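Local atomic coordinates of protoporphyrinogen oxidase (Exiguobacterium sibiricum, PDB entry 3LOV), a protein that binds FAD and probably oxidises coproporphyrinogen III to coproporphyrin III with molecular oxygen, a step in the coproporphyrin-dependent route to heme b. Residues A19-E24 / E74-G79; M107-D112 / P189-N194; Q196-L201 / M205-P210; L229-E232 / E236-I239. One frame throughout, in Å; residues are numbered along the deposited sequence.

Interaction 1: residues A19-E24 / E74-G79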
loop_
_atom_site.group_PDB
_atom_site.type_symbol
_atom_site.label_atom_id
_atom_site.label_comp_id
_atom_site.label_asym_id
_atom_site.label_seq_id
_atom_site.Cartn_x
_atom_site.Cartn_y
_atom_site.Cartn_z
ATOM N N ALA A 19 1.101 -16.056 -7.243
ATOM C CA ALA A 19 0.261 -17.230 -7.217
ATOM C C ALA A 19 0.820 -18.312 -8.195
ATOM O O ALA A 19 0.810 -19.480 -7.877
ATOM C CB ALA A 19 -1.201 -16.882 -7.553
ATOM N N ALA A 20 1.307 -17.921 -9.362
ATOM C CA ALA A 20 1.708 -18.928 -10.350
ATOM C C ALA A 20 2.957 -19.642 -9.828
ATOM O O ALA A 20 3.084 -20.862 -10.006
ATOM C CB ALA A 20 1.980 -18.306 -11.686
ATOM N N TYR A 21 3.850 -18.857 -9.205
ATOM C CA TYR A 21 5.128 -19.321 -8.670
ATOM C C TYR A 21 4.845 -20.378 -7.643
ATOM O O TYR A 21 5.423 -21.468 -7.678
ATOM C CB TYR A 21 5.921 -18.167 -8.017
ATOM C CG TYR A 21 7.193 -18.639 -7.318
ATOM C CD1 TYR A 21 8.373 -18.855 -8.027
ATOM C CD2 TYR A 21 7.202 -18.892 -5.946
ATOM C CE1 TYR A 21 9.520 -19.325 -7.377
ATOM C CE2 TYR A 21 8.317 -19.355 -5.312
ATOM C CZ TYR A 21 9.483 -19.555 -6.030
ATOM O OH TYR A 21 10.599 -20.027 -5.393
ATOM N N TYR A 22 3.965 -20.051 -6.706
ATOM C CA TYR A 22 3.658 -20.980 -5.638
ATOM C C TYR A 22 2.859 -22.171 -6.166
ATOM O O TYR A 22 3.013 -23.269 -5.652
ATOM C CB TYR A 22 2.878 -20.310 -4.506
ATOM C CG TYR A 22 3.647 -19.271 -3.737
ATOM C CD1 TYR A 22 4.830 -19.597 -3.096
ATOM C CD2 TYR A 22 3.172 -17.960 -3.625
ATOM C CE1 TYR A 22 5.549 -18.646 -2.377
ATOM C CE2 TYR A 22 3.887 -16.983 -2.908
ATOM C CZ TYR A 22 5.085 -17.343 -2.301
ATOM O OH TYR A 22 5.807 -16.416 -1.596
ATOM N N ALA A 23 1.983 -21.949 -7.155
ATOM C CA ALA A 23 1.193 -23.035 -7.729
ATOM C C ALA A 23 2.103 -24.017 -8.446
ATOM O O ALA A 23 1.845 -25.222 -8.395
ATOM C CB ALA A 23 0.036 -22.519 -8.721
ATOM N N GLU A 24 3.140 -23.529 -9.131
ATOM C CA GLU A 24 4.046 -24.471 -9.838
ATOM C C GLU A 24 4.634 -25.479 -8.840
ATOM O O GLU A 24 4.657 -26.670 -9.110
ATOM C CB GLU A 24 5.128 -23.769 -10.665
ATOM C CG GLU A 24 4.577 -23.174 -11.954
ATOM C CD GLU A 24 5.617 -22.789 -12.984
ATOM O OE1 GLU A 24 6.838 -22.936 -12.716
ATOM O OE2 GLU A 24 5.188 -22.338 -14.099
ATOM N N GLU A 74 14.734 -13.717 -2.340
ATOM C CA GLU A 74 15.954 -14.491 -2.222
ATOM C C GLU A 74 15.836 -15.769 -3.029
ATOM O O GLU A 74 16.739 -16.073 -3.833
ATOM C CB GLU A 74 16.291 -14.783 -0.782
ATOM C CG GLU A 74 16.830 -13.525 -0.028
ATOM C CD GLU A 74 18.372 -13.492 0.134
ATOM O OE1 GLU A 74 19.081 -13.771 -0.862
ATOM O OE2 GLU A 74 18.845 -13.190 1.269
ATOM N N ALA A 75 14.715 -16.475 -2.853
ATOM C CA ALA A 75 14.494 -17.744 -3.526
ATOM C C ALA A 75 14.665 -17.634 -5.040
ATOM O O ALA A 75 15.236 -18.537 -5.643
ATOM C CB ALA A 75 13.132 -18.326 -3.158
ATOM N N ILE A 76 14.230 -16.512 -5.633
ATOM C CA ILE A 76 14.324 -16.304 -7.087
ATOM C C ILE A 76 15.646 -15.615 -7.521
ATOM O O ILE A 76 15.840 -15.255 -8.673
ATOM C CB ILE A 76 13.009 -15.613 -7.652
ATOM C CG1 ILE A 76 12.982 -14.102 -7.408
ATOM C CG2 ILE A 76 11.753 -16.293 -7.067
ATOM C CD1 ILE A 76 11.753 -13.339 -8.028
ATOM N N GLY A 77 16.561 -15.444 -6.577
ATOM C CA GLY A 77 17.906 -14.984 -6.904
ATOM C C GLY A 77 18.111 -13.496 -6.969
ATOM O O GLY A 77 19.038 -13.026 -7.628
ATOM N N LEU A 78 17.271 -12.727 -6.279
ATOM C CA LEU A 78 17.414 -11.282 -6.329
ATOM C C LEU A 78 17.893 -10.677 -5.022
ATOM O O LEU A 78 17.963 -9.455 -4.910
ATOM C CB LEU A 78 16.097 -10.614 -6.778
ATOM C CG LEU A 78 15.705 -10.802 -8.243
ATOM C CD1 LEU A 78 14.272 -10.237 -8.481
ATOM C CD2 LEU A 78 16.724 -10.145 -9.156
ATOM N N GLY A 79 18.236 -11.518 -4.049
ATOM C CA GLY A 79 18.701 -11.064 -2.722
ATOM C C GLY A 79 19.830 -10.049 -2.790
ATOM O O GLY A 79 19.854 -9.083 -2.040
#
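Tyr21 reaches out of helix 14-26 and meets Ile76 and Ala75 at the end of helix 68-75. The closely packed part is the ring against Ile76. The methyl CG2 of Ile76 lies 3.8 Å from CE1 of Tyr21 and 4.1 Å from its CZ, and it approaches the ring obliquely. With chi1 at 174° the ring swings out from its helix and spans the 9.8 Å between the CA atoms of Tyr21 and Ile76. Ile76 is buried, and Leu238 and Leu242 of helix 235-245 also pack on it. The looser side is at the end of the tyrosine. There OH of Tyr21 comes within 3.8 Å of CB of Ala75, and Ala75 is exposed. Leu72 also packs on Tyr21, and Arg25 makes a cation-pi contact with it. Behind Ile76 the chain turns sharply. Gly77, with positive phi, is the C-prime residue of a Schellman motif, in which Gly77 N bonds to Glu74 O at 2.8 Å and Leu78 N to Ile73 O. The contact thus sets a Schellman-terminated helix against the first helix of the Rossmann-type FAD-binding fold, the helix that begins within the probable GxGxxG motif.

Interaction 2: residues M107-D112 / P189-N194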
loop_
_atom_site.group_PDB
_atom_site.type_symbol
_atom_site.label_atom_id
_atom_site.label_comp_id
_atom_site.label_asym_id
_atom_site.label_seq_id
_atom_site.Cartn_x
_atom_site.Cartn_y
_atom_site.Cartn_z
HETATM N N MSE A 107 5.509 6.669 16.639
HETATM C CA MSE A 107 4.314 6.757 15.772
HETATM C C MSE A 107 3.473 7.997 16.104
HETATM O O MSE A 107 2.249 7.950 16.137
HETATM C CB MSE A 107 3.468 5.493 15.895
HETATM C CG MSE A 107 4.278 4.220 16.110
HETATM SE SE MSE A 107 4.662 3.240 14.493
HETATM C CE MSE A 107 4.900 4.690 13.154
ATOM N N GLY A 108 4.155 9.101 16.373
ATOM C CA GLY A 108 3.512 10.342 16.701
ATOM C C GLY A 108 3.023 10.471 18.127
ATOM O O GLY A 108 2.522 11.525 18.502
ATOM N N ILE A 109 3.131 9.403 18.921
ATOM C CA ILE A 109 2.714 9.437 20.318
ATOM C C ILE A 109 3.946 9.744 21.170
ATOM O O ILE A 109 4.929 8.992 21.118
ATOM C CB ILE A 109 2.075 8.100 20.811
ATOM C CG1 ILE A 109 0.771 7.807 20.043
ATOM C CG2 ILE A 109 1.802 8.206 22.332
ATOM C CD1 ILE A 109 0.222 6.454 20.275
ATOM N N PRO A 110 3.898 10.844 21.940
ATOM C CA PRO A 110 5.025 11.278 22.752
ATOM C C PRO A 110 5.473 10.263 23.798
ATOM O O PRO A 110 4.654 9.733 24.530
ATOM C CB PRO A 110 4.486 12.550 23.445
ATOM C CG PRO A 110 3.525 13.092 22.503
ATOM C CD PRO A 110 2.823 11.860 21.966
ATOM N N THR A 111 6.769 10.004 23.839
ATOM C CA THR A 111 7.362 9.188 24.901
ATOM C C THR A 111 8.384 10.000 25.716
ATOM O O THR A 111 8.740 9.594 26.832
ATOM C CB THR A 111 8.007 7.934 24.322
ATOM O OG1 THR A 111 9.021 8.326 23.413
ATOM C CG2 THR A 111 6.945 7.042 23.575
ATOM N N ASP A 112 8.833 11.140 25.180
ATOM C CA ASP A 112 9.719 12.083 25.908
ATOM C C ASP A 112 9.143 13.495 25.831
ATOM O O ASP A 112 9.340 14.228 24.835
ATOM C CB ASP A 112 11.115 12.011 25.310
ATOM C CG ASP A 112 12.080 13.028 25.897
ATOM O OD1 ASP A 112 11.666 14.093 26.411
ATOM O OD2 ASP A 112 13.290 12.739 25.802
ATOM N N PRO A 189 -2.061 -3.151 16.709
ATOM C CA PRO A 189 -2.474 -3.944 17.888
ATOM C C PRO A 189 -1.491 -3.807 19.064
ATOM O O PRO A 189 -1.878 -3.976 20.225
ATOM C CB PRO A 189 -2.494 -5.396 17.359
ATOM C CG PRO A 189 -1.530 -5.399 16.201
ATOM C CD PRO A 189 -1.649 -4.018 15.577
ATOM N N GLN A 190 -0.248 -3.463 18.756
ATOM C CA GLN A 190 0.782 -3.263 19.775
ATOM C C GLN A 190 0.481 -2.054 20.678
ATOM O O GLN A 190 0.843 -2.041 21.854
ATOM C CB GLN A 190 2.185 -3.166 19.140
ATOM C CG GLN A 190 2.465 -1.924 18.251
ATOM C CD GLN A 190 2.085 -2.146 16.803
ATOM O OE1 GLN A 190 1.153 -2.881 16.521
ATOM N NE2 GLN A 190 2.808 -1.520 15.885
ATOM N N PHE A 191 -0.206 -1.042 20.147
ATOM C CA PHE A 191 -0.665 0.066 21.008
ATOM C C PHE A 191 -1.468 -0.448 22.190
ATOM O O PHE A 191 -1.236 -0.046 23.347
ATOM C CB PHE A 191 -1.538 1.090 20.263
ATOM C CG PHE A 191 -0.799 1.908 19.228
ATOM C CD1 PHE A 191 0.580 1.782 19.046
ATOM C CD2 PHE A 191 -1.500 2.823 18.439
ATOM C CE1 PHE A 191 1.245 2.541 18.069
ATOM C CE2 PHE A 191 -0.847 3.586 17.466
ATOM C CZ PHE A 191 0.525 3.444 17.275
ATOM N N VAL A 192 -2.430 -1.312 21.888
ATOM C CA VAL A 192 -3.386 -1.789 22.888
ATOM C C VAL A 192 -2.705 -2.805 23.839
ATOM O O VAL A 192 -2.940 -2.781 25.057
ATOM C CB VAL A 192 -4.639 -2.414 22.211
ATOM C CG1 VAL A 192 -5.635 -2.988 23.260
ATOM C CG2 VAL A 192 -5.322 -1.374 21.300
ATOM N N ALA A 193 -1.906 -3.698 23.255
ATOM C CA ALA A 193 -1.137 -4.713 24.003
ATOM C C ALA A 193 -0.234 -4.007 25.033
ATOM O O ALA A 193 -0.275 -4.284 26.201
ATOM C CB ALA A 193 -0.280 -5.587 23.002
ATOM N N ASN A 194 0.511 -3.021 24.572
ATOM C CA ASN A 194 1.402 -2.286 25.446
ATOM C C ASN A 194 0.702 -1.446 26.490
ATOM O O ASN A 194 1.165 -1.400 27.632
ATOM C CB ASN A 194 2.397 -1.487 24.621
ATOM C CG ASN A 194 3.371 -2.398 23.870
ATOM O OD1 ASN A 194 3.704 -2.151 22.732
ATOM N ND2 ASN A 194 3.819 -3.436 24.520
#
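Phe191 of helix 189-198 presents its ring to two residues of the 107-112 segment, Met107 at the edge and Ile109 over a face. Of the three, Phe191 has the most surface buried. With chi1 near -68° the ring is turned so that its CZ corner meets Met107 and its face near CE2 takes Ile109.

Ile109 supplies a CH-pi contact. Its CD1 sits 4.3 Å from the ring centroid and 16° off the ring normal, offset slightly toward the rim. The nearest ring atom is CE2 of Phe191, 4.2 Å from Ile109 CD1. The isoleucine is extended, with chi2 at 170°, and CD1 is the branch end that reaches the ring.

Met107, deposited as selenomethionine, meets the rim instead. Its CB lies 3.8 Å from CZ of Phe191. Its CG is 4.0 Å from both CE1 and CZ of Phe191 and close to the ring plane. The two side chains cross at about a right angle. The Met107 chain then bends at chi2 and chi3, and the selenium end turns off from the ring. The contact is therefore wholly apolar.

An alanine in place of Phe191 would probably leave Ile109 CD1 without its ring face and open a gap beside Met107.

Around this buried contact, Tyr153 of helix 150-158 and Met205 of helix 201-207 also touch Phe191. Ile109 packs on Leu158, Leu201 and Met205, and Met107 on Leu171 of helix 160-172. The short hairpin of strands 105-106 and 109-110 is thus set among four helices.

Interaction 3: residues Q196-L201 / M205-P210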
loop_
_atom_site.group_PDB
_atom_site.type_symbol
_atom_site.label_atom_id
_atom_site.label_comp_id
_atom_site.label_asym_id
_atom_site.label_seq_id
_atom_site.Cartn_x
_atom_site.Cartn_y
_atom_site.Cartn_z
ATOM N N GLN A 196 -2.129 -2.253 27.832
ATOM C CA GLN A 196 -2.648 -3.191 28.795
ATOM C C GLN A 196 -1.531 -3.650 29.763
ATOM O O GLN A 196 -1.757 -3.784 30.955
ATOM C CB GLN A 196 -3.255 -4.363 28.042
ATOM C CG GLN A 196 -3.897 -5.413 28.927
ATOM C CD GLN A 196 -4.942 -6.227 28.170
ATOM O OE1 GLN A 196 -5.425 -5.824 27.107
ATOM N NE2 GLN A 196 -5.290 -7.381 28.717
ATOM N N LYS A 197 -0.337 -3.843 29.228
ATOM C CA LYS A 197 0.847 -4.257 30.001
ATOM C C LYS A 197 1.321 -3.139 30.947
ATOM O O LYS A 197 1.532 -3.365 32.152
ATOM C CB LYS A 197 1.962 -4.595 29.012
ATOM C CG LYS A 197 3.046 -5.523 29.492
ATOM C CD LYS A 197 3.593 -6.345 28.312
ATOM C CE LYS A 197 4.818 -7.185 28.717
ATOM N NZ LYS A 197 6.088 -6.388 28.638
ATOM N N ALA A 198 1.462 -1.927 30.395
ATOM C CA ALA A 198 2.014 -0.775 31.117
ATOM C C ALA A 198 0.964 -0.006 31.904
ATOM O O ALA A 198 1.310 0.921 32.652
ATOM C CB ALA A 198 2.759 0.161 30.154
ATOM N N GLY A 199 -0.310 -0.380 31.741
ATOM C CA GLY A 199 -1.448 0.304 32.413
ATOM C C GLY A 199 -1.860 1.699 31.893
ATOM O O GLY A 199 -2.874 2.244 32.306
ATOM N N SER A 200 -1.086 2.284 30.996
ATOM C CA SER A 200 -1.475 3.545 30.356
ATOM C C SER A 200 -0.858 3.596 28.963
ATOM O O SER A 200 0.178 2.971 28.741
ATOM C CB SER A 200 -0.996 4.746 31.223
ATOM O OG SER A 200 0.412 4.887 31.202
ATOM N N LEU A 201 -1.458 4.353 28.033
ATOM C CA LEU A 201 -0.918 4.452 26.681
ATOM C C LEU A 201 0.491 5.038 26.608
ATOM O O LEU A 201 1.358 4.522 25.866
ATOM C CB LEU A 201 -1.868 5.244 25.759
ATOM C CG LEU A 201 -1.329 5.353 24.307
ATOM C CD1 LEU A 201 -1.081 3.979 23.699
ATOM C CD2 LEU A 201 -2.285 6.161 23.409
HETATM N N MSE A 205 3.690 3.038 25.096
HETATM C CA MSE A 205 4.593 3.500 24.021
HETATM C C MSE A 205 6.031 3.615 24.499
HETATM O O MSE A 205 6.965 3.494 23.702
HETATM C CB MSE A 205 4.152 4.843 23.443
HETATM C CG MSE A 205 2.747 4.864 22.893
HETATM SE SE MSE A 205 2.418 3.396 21.650
HETATM C CE MSE A 205 3.701 3.874 20.287
ATOM N N ARG A 206 6.215 3.880 25.786
ATOM C CA ARG A 206 7.556 3.940 26.345
ATOM C C ARG A 206 8.248 2.576 26.389
ATOM O O ARG A 206 9.457 2.530 26.222
ATOM C CB ARG A 206 7.564 4.626 27.716
ATOM C CG ARG A 206 7.471 6.155 27.590
ATOM C CD ARG A 206 6.842 6.787 28.792
ATOM N NE ARG A 206 7.666 6.807 30.010
ATOM C CZ ARG A 206 8.613 7.716 30.267
ATOM N NH1 ARG A 206 8.939 8.645 29.363
ATOM N NH2 ARG A 206 9.259 7.693 31.431
ATOM N N LEU A 207 7.505 1.482 26.595
ATOM C CA LEU A 207 8.068 0.126 26.429
ATOM C C LEU A 207 8.637 -0.083 25.017
ATOM O O LEU A 207 9.582 -0.832 24.848
ATOM C CB LEU A 207 6.999 -0.951 26.653
ATOM C CG LEU A 207 6.397 -1.156 28.035
ATOM C CD1 LEU A 207 5.542 -2.364 27.959
ATOM C CD2 LEU A 207 7.493 -1.295 29.114
HETATM N N MSE A 208 8.036 0.576 24.016
HETATM C CA MSE A 208 8.417 0.446 22.588
HETATM C C MSE A 208 9.534 1.384 22.118
HETATM O O MSE A 208 9.819 1.419 20.920
HETATM C CB MSE A 208 7.187 0.708 21.679
HETATM C CG MSE A 208 6.018 -0.275 21.832
HETATM SE SE MSE A 208 4.423 0.153 20.706
HETATM C CE MSE A 208 5.390 0.198 18.940
ATOM N N ARG A 209 10.147 2.172 23.007
ATOM C CA ARG A 209 11.163 3.150 22.554
ATOM C C ARG A 209 12.405 2.456 22.039
ATOM O O ARG A 209 12.793 1.421 22.591
ATOM C CB ARG A 209 11.628 4.092 23.661
ATOM C CG ARG A 209 10.789 5.357 23.822
ATOM C CD ARG A 209 11.096 5.993 25.166
ATOM N NE ARG A 209 11.040 4.958 26.203
ATOM C CZ ARG A 209 11.452 5.106 27.459
ATOM N NH1 ARG A 209 11.933 6.268 27.894
ATOM N NH2 ARG A 209 11.348 4.081 28.297
ATOM N N PRO A 210 13.051 3.045 21.007
ATOM C CA PRO A 210 14.314 2.513 20.427
ATOM C C PRO A 210 15.540 2.562 21.353
ATOM O O PRO A 210 15.427 2.918 22.528
ATOM C CB PRO A 210 14.541 3.402 19.188
ATOM C CG PRO A 210 13.183 4.014 18.871
ATOM C CD PRO A 210 12.464 4.129 20.179
#
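Leu201 and Met205 are joined twice, through the backbone and through their side chains. Met205 N donates to Leu201 O at 2.9 Å, with an N-H...O angle of 166°. The donor is tilted 20° from the carbonyl plane. CG of Met205 packs closely on the same oxygen, 3.3 Å from Leu201 O. The two side chains lie side by side and point the same way. CD1 of Leu201 is 4.0 Å from CG of Met205. The chain of Met205, a selenomethionine, bends at chi2 and chi3, which folds the selenium back beside the leucine.

The other contact is at the surface. CD1 of Leu207 lies 4.1 Å from NZ of Lys197 and 4.4 Å from CB of Ala198. The lysine and leucine side chains cross at about a right angle. This end is looser than the leucine and methionine pair, and Lys197 and Leu207 are both exposed.

Two consecutive helices meet here at a tight turn: helix 189-198 ends and helix 201-207 begins almost at once. Gly199 leaves helical geometry with positive phi. Ser200 is the N-cap of the next helix, and its OG makes a weak hydrogen bond to Glu203 N. The bond from Met205 N to Leu201 O is an i to i+4 bond of that helix.

Further out, Arg209 grips Arg206 O side-on with two nitrogens. NE of Arg209 is 2.9 Å from this oxygen, in the carbonyl plane on a lone pair. NH2 approaches from above that plane. Arg206 itself pairs with Glu203 and bonds to Thr111 O. Leu201 is backed by Tyr153, Arg157 and Leu158 of helix 150-158, and Met205 by Val106.

Interaction 4: residues L229-E232 / E236-I239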
loop_
_atom_site.group_PDB
_atom_site.type_symbol
_atom_site.label_atom_id
_atom_site.label_comp_id
_atom_site.label_asym_id
_atom_site.label_seq_id
_atom_site.Cartn_x
_atom_site.Cartn_y
_atom_site.Cartn_z
ATOM N N LEU A 229 12.528 -1.983 2.305
ATOM C CA LEU A 229 13.388 -2.632 1.299
ATOM C C LEU A 229 12.877 -2.369 -0.097
ATOM O O LEU A 229 11.660 -2.474 -0.327
ATOM C CB LEU A 229 13.401 -4.164 1.502
ATOM C CG LEU A 229 14.158 -4.661 2.739
ATOM C CD1 LEU A 229 13.889 -6.148 2.960
ATOM C CD2 LEU A 229 15.682 -4.324 2.581
ATOM N N SER A 230 13.795 -2.045 -1.016
ATOM C CA SER A 230 13.529 -2.117 -2.425
ATOM C C SER A 230 14.637 -2.904 -3.112
ATOM O O SER A 230 15.424 -3.551 -2.462
ATOM C CB SER A 230 13.419 -0.743 -3.037
ATOM O OG SER A 230 12.811 -0.846 -4.331
ATOM N N LEU A 231 14.674 -2.861 -4.433
ATOM C CA LEU A 231 15.736 -3.493 -5.188
ATOM C C LEU A 231 16.474 -2.463 -6.037
ATOM O O LEU A 231 15.869 -1.577 -6.664
ATOM C CB LEU A 231 15.183 -4.609 -6.092
ATOM C CG LEU A 231 14.440 -5.758 -5.399
ATOM C CD1 LEU A 231 13.655 -6.533 -6.453
ATOM C CD2 LEU A 231 15.370 -6.749 -4.634
ATOM N N GLU A 232 17.789 -2.680 -6.112
ATOM C CA GLU A 232 18.707 -1.833 -6.846
ATOM C C GLU A 232 18.302 -1.774 -8.299
ATOM O O GLU A 232 18.450 -0.755 -8.964
ATOM C CB GLU A 232 20.137 -2.423 -6.735
ATOM C CG GLU A 232 21.269 -1.489 -7.187
ATOM C CD GLU A 232 21.305 -1.262 -8.685
ATOM O OE1 GLU A 232 21.104 -2.219 -9.465
ATOM O OE2 GLU A 232 21.534 -0.109 -9.090
ATOM N N GLU A 236 10.260 -3.411 -10.599
ATOM C CA GLU A 236 9.805 -4.114 -11.796
ATOM C C GLU A 236 10.693 -5.338 -12.123
ATOM O O GLU A 236 10.214 -6.336 -12.705
ATOM C CB GLU A 236 9.688 -3.155 -12.985
ATOM C CG GLU A 236 8.812 -3.715 -14.125
ATOM C CD GLU A 236 8.450 -2.701 -15.235
ATOM O OE1 GLU A 236 8.612 -1.464 -15.061
ATOM O OE2 GLU A 236 7.943 -3.156 -16.269
ATOM N N SER A 237 11.959 -5.309 -11.691
ATOM C CA SER A 237 12.855 -6.466 -11.910
ATOM C C SER A 237 12.354 -7.697 -11.156
ATOM O O SER A 237 12.500 -8.803 -11.630
ATOM C CB SER A 237 14.309 -6.153 -11.588
ATOM O OG SER A 237 14.507 -5.980 -10.224
ATOM N N LEU A 238 11.662 -7.492 -10.041
ATOM C CA LEU A 238 11.007 -8.602 -9.359
ATOM C C LEU A 238 9.938 -9.230 -10.250
ATOM O O LEU A 238 9.849 -10.446 -10.325
ATOM C CB LEU A 238 10.417 -8.170 -8.020
ATOM C CG LEU A 238 9.363 -9.057 -7.344
ATOM C CD1 LEU A 238 9.933 -10.420 -6.982
ATOM C CD2 LEU A 238 8.779 -8.318 -6.128
ATOM N N ILE A 239 9.122 -8.402 -10.909
ATOM C CA ILE A 239 8.062 -8.897 -11.813
ATOM C C ILE A 239 8.682 -9.750 -12.959
ATOM O O ILE A 239 8.259 -10.883 -13.207
ATOM C CB ILE A 239 7.222 -7.716 -12.372
ATOM C CG1 ILE A 239 6.569 -6.912 -11.222
ATOM C CG2 ILE A 239 6.230 -8.174 -13.343
ATOM C CD1 ILE A 239 5.744 -7.725 -10.206
#
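Leu231 faces Ser237 and Leu238 across the short connection between strand 228-231 and helix 235-245. Walking along the strand, Leu229 comes first, its backbone bonded to Tyr62. Ser230 follows. Its OG bonds to the carbonyl O of Asp60, an FAD-binding residue.

Leu231 then carries the whole contact. Its CB points toward the helix, and its CG is anti to the carbonyl carbon (chi1 -59°). This places CD1 between two helix residues. CD1 of Leu231 is 3.9 Å from OG of Ser237 and 4.0 Å from CB of Leu238. The two leucines cross at about a right angle. CD1 of Leu231 rests against CB of Leu238, whose chi1 of 163° carries its own methyls past that contact. The hydroxyl of Ser237 makes just a van der Waals contact with Leu231. Its hydrogen-bond partners are Gly234 O and Thr233 OG1, close by in the chain, which satisfy this buried group. All three touching residues are buried.

Glu232 ends the segment, its CB pointing away from the helix and its backbone bonded to Lys81.

The strand is the middle one of a three-stranded antiparallel sheet, between strands 62-63 and 82-84. Leu82 of that sheet and Ile73 of helix 68-75 also touch Leu231. Leu238 packs in addition on Ile14 of helix 14-26 and Leu69 of helix 68-75. Helix 235-245 thus lies against the sheet and against both of these helices.

The four contacts fall into two groups. Interactions 1 and 4 lie close together near the FAD-binding region, and they touch through Ile76 CD1 and Leu238 CD1, 3.6 Å apart. Interactions 2 and 3 form the second group, with centres about 6 Å apart, and share helix 189-198. Arg206 NH1 also probably bonds to Thr111 O between them. The two groups do not touch. Interactions 2 and 4 are buried; 1 and 3 are partly buried, with exposed ends. Interactions 1 and 4 each set a hydroxyl against a methyl beside their apolar contacts, while 2 is wholly apolar. Only interaction 3 adds a hydrogen bond, through the backbone of one helix.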